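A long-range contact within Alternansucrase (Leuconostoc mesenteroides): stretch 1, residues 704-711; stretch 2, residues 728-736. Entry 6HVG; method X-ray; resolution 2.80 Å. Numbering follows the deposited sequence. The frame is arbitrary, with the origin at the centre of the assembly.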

# COMPACT_ATOMS: atom_id res chain seq x y z
N PHE A 704 -23.35 10.18 -15.67
CA PHE A 704 -22.45 11.09 -16.38
C PHE A 704 -23.02 12.51 -16.48
O PHE A 704 -22.25 13.48 -16.54
CB PHE A 704 -22.16 10.59 -17.78
CG PHE A 704 -21.13 9.49 -17.84
CD1 PHE A 704 -19.81 9.77 -17.74
CD2 PHE A 704 -21.51 8.18 -18.04
CE1 PHE A 704 -18.86 8.77 -17.84
CE2 PHE A 704 -20.57 7.17 -18.14
CZ PHE A 704 -19.25 7.46 -18.02
N LEU A 705 -24.34 12.63 -16.51
CA LEU A 705 -24.99 13.92 -16.70
C LEU A 705 -24.84 14.86 -15.50
O LEU A 705 -24.69 16.07 -15.70
CB LEU A 705 -26.48 13.73 -17.02
CG LEU A 705 -26.84 12.89 -18.25
CD1 LEU A 705 -28.34 12.82 -18.47
CD2 LEU A 705 -26.18 13.43 -19.51
N ASP A 706 -24.91 14.31 -14.28
CA ASP A 706 -24.89 15.08 -13.04
C ASP A 706 -26.01 16.12 -13.10
O ASP A 706 -25.77 17.32 -13.12
CB ASP A 706 -23.50 15.71 -12.83
CG ASP A 706 -23.38 16.52 -11.54
OD1 ASP A 706 -24.01 16.15 -10.53
OD2 ASP A 706 -22.63 17.53 -11.52
N THR A 707 -27.25 15.64 -13.19
CA THR A 707 -28.41 16.53 -13.35
C THR A 707 -28.61 17.45 -12.16
O THR A 707 -29.15 18.55 -12.30
CB THR A 707 -29.71 15.74 -13.62
OG1 THR A 707 -29.89 14.76 -12.60
CG2 THR A 707 -29.62 15.02 -14.96
N GLY A 708 -28.15 17.02 -11.00
CA GLY A 708 -28.13 17.86 -9.81
C GLY A 708 -27.48 19.21 -10.04
O GLY A 708 -27.70 20.13 -9.27
N TYR A 709 -26.66 19.31 -11.08
CA TYR A 709 -26.06 20.56 -11.46
C TYR A 709 -27.14 21.63 -11.57
O TYR A 709 -26.98 22.72 -11.06
CB TYR A 709 -25.33 20.40 -12.79
CG TYR A 709 -24.74 21.69 -13.34
CD1 TYR A 709 -23.58 22.21 -12.81
CD2 TYR A 709 -25.35 22.38 -14.39
CE1 TYR A 709 -23.04 23.39 -13.31
CE2 TYR A 709 -24.83 23.56 -14.87
CZ TYR A 709 -23.67 24.06 -14.33
OH TYR A 709 -23.14 25.24 -14.80
N TYR A 710 -28.25 21.27 -12.21
CA TYR A 710 -29.41 22.17 -12.37
C TYR A 710 -30.39 21.96 -11.21
O TYR A 710 -30.50 20.84 -10.69
CB TYR A 710 -30.14 21.89 -13.70
CG TYR A 710 -29.39 22.35 -14.93
CD1 TYR A 710 -29.13 23.70 -15.15
CD2 TYR A 710 -28.93 21.42 -15.87
CE1 TYR A 710 -28.42 24.13 -16.28
CE2 TYR A 710 -28.24 21.83 -17.00
CZ TYR A 710 -27.97 23.19 -17.21
OH TYR A 710 -27.28 23.57 -18.36
N LEU A 711 -31.08 23.03 -10.80
CA LEU A 711 -32.14 22.92 -9.79
C LEU A 711 -33.24 21.98 -10.28
O LEU A 711 -33.74 22.17 -11.39
CB LEU A 711 -32.73 24.29 -9.46
CG LEU A 711 -31.99 25.12 -8.40
CD1 LEU A 711 -32.58 26.53 -8.27
CD2 LEU A 711 -31.99 24.41 -7.05
N GLY A 728 -20.46 16.56 -7.54
CA GLY A 728 -20.75 16.37 -8.95
C GLY A 728 -19.52 16.49 -9.82
O GLY A 728 -18.39 16.66 -9.34
N THR A 729 -19.76 16.46 -11.12
CA THR A 729 -18.69 16.34 -12.09
C THR A 729 -18.18 17.76 -12.28
O THR A 729 -18.93 18.73 -12.12
CB THR A 729 -19.17 15.70 -13.41
OG1 THR A 729 -18.06 15.15 -14.10
CG2 THR A 729 -19.89 16.72 -14.32
N LEU A 730 -16.91 17.88 -12.63
CA LEU A 730 -16.23 19.18 -12.72
C LEU A 730 -16.79 20.11 -13.78
O LEU A 730 -16.85 21.32 -13.58
CB LEU A 730 -14.76 18.94 -12.99
CG LEU A 730 -13.89 20.16 -13.23
CD1 LEU A 730 -13.79 20.99 -11.97
CD2 LEU A 730 -12.50 19.75 -13.71
N VAL A 731 -17.20 19.53 -14.92
CA VAL A 731 -17.74 20.29 -16.04
C VAL A 731 -19.08 19.70 -16.47
O VAL A 731 -19.13 18.54 -16.90
CB VAL A 731 -16.77 20.28 -17.23
CG1 VAL A 731 -17.38 20.96 -18.46
CG2 VAL A 731 -15.46 20.93 -16.87
N ASN A 732 -20.15 20.47 -16.37
CA ASN A 732 -21.43 19.97 -16.85
C ASN A 732 -21.47 19.99 -18.37
O ASN A 732 -21.04 20.96 -19.01
CB ASN A 732 -22.63 20.73 -16.29
CG ASN A 732 -23.92 19.90 -16.37
OD1 ASN A 732 -24.66 19.96 -17.36
ND2 ASN A 732 -24.17 19.11 -15.36
N ARG A 733 -22.00 18.92 -18.95
CA ARG A 733 -22.04 18.76 -20.38
C ARG A 733 -23.43 18.44 -20.91
O ARG A 733 -23.60 18.05 -22.06
CB ARG A 733 -21.05 17.66 -20.76
CG ARG A 733 -19.61 18.08 -20.56
CD ARG A 733 -18.64 16.99 -20.98
NE ARG A 733 -17.26 17.42 -20.83
CZ ARG A 733 -16.53 17.26 -19.72
NH1 ARG A 733 -17.02 16.68 -18.64
NH2 ARG A 733 -15.28 17.69 -19.70
N ILE A 734 -24.46 18.65 -20.08
CA ILE A 734 -25.84 18.41 -20.50
C ILE A 734 -26.21 19.37 -21.61
O ILE A 734 -26.75 18.96 -22.63
CB ILE A 734 -26.82 18.58 -19.33
CG1 ILE A 734 -26.63 17.42 -18.33
CG2 ILE A 734 -28.26 18.66 -19.82
CD1 ILE A 734 -27.36 17.59 -17.01
N ALA A 735 -25.91 20.66 -21.40
CA ALA A 735 -26.07 21.67 -22.45
C ALA A 735 -24.98 22.73 -22.30
O ALA A 735 -25.24 23.84 -21.84
CB ALA A 735 -27.44 22.31 -22.39
N ASN A 736 -23.77 22.37 -22.71
CA ASN A 736 -22.61 23.23 -22.57
C ASN A 736 -22.40 24.06 -23.82
O ASN A 736 -21.87 23.56 -24.80
CB ASN A 736 -21.36 22.39 -22.26
CG ASN A 736 -20.12 23.22 -22.06
OD1 ASN A 736 -20.11 24.37 -22.38
ND2 ASN A 736 -19.08 22.63 -21.52
O HOH W 1 -19.23 13.20 -16.14
O HOH W 2 -23.02 16.84 -17.55
O HOH W 3 -22.07 19.41 -13.25
O HOH W 4 -24.87 22.08 -19.05

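Where two largely irregular stretches pack, a few side chains can do the work that a regular backbone ladder does elsewhere, and this contact in alternansucrase is a compact example. Asn-732 is central to it. With chi1 at -159° (t) and chi2 at -90°, its OD1 accepts a hydrogen bond from the backbone N of Ile-734 (3.0 Å) and also faces Tyr-710, while its ND2 lies 3.1 Å from Leu-705 O and 3.3 Å from Asp-706 O. The backbone of Asn-732 places its CB over one face of the Tyr-709 ring, 3.6 Å from the ring centroid and 7° off its normal, a CH-pi contact with Tyr-709 in the t rotamer (176°).

Asp-706, at phi/psi 56/62, also adopts t (-179°), and its CA-to-CB bond points toward the partner. Its OD2 accepts the one direct hydrogen bond between the stretches that the geometry establishes, from Thr-729 N at 3.1 Å and 151°. Asp-706 OD2 also lies 3.4 Å from Gly-728 CA; a CB modelled on that glycine would fall 2.3 Å from Asp-706 OD2, a clash, and the positive phi of 87° independently favours glycine.

Ile-734 provides the apolar counterpart. Its m, t conformation (-70°, 170°) carries CD1 to 4.0 Å from Thr-707 CG2, while its CG1 lies 3.9 Å from Leu-705 CB. Its CB meets the edge of the Tyr-710 ring, 4.2 Å from CE2.

Waters complete the joint. Water 3 donates to Asp-706 OD2 (2.6 Å) and accepts from Asn-732 ND2 (3.0 Å); water 4 lies 2.9 Å from Tyr-710 OH, donates to Asn-732 OD1 (2.7 Å) and accepts from Ala-735 N (2.9 Å).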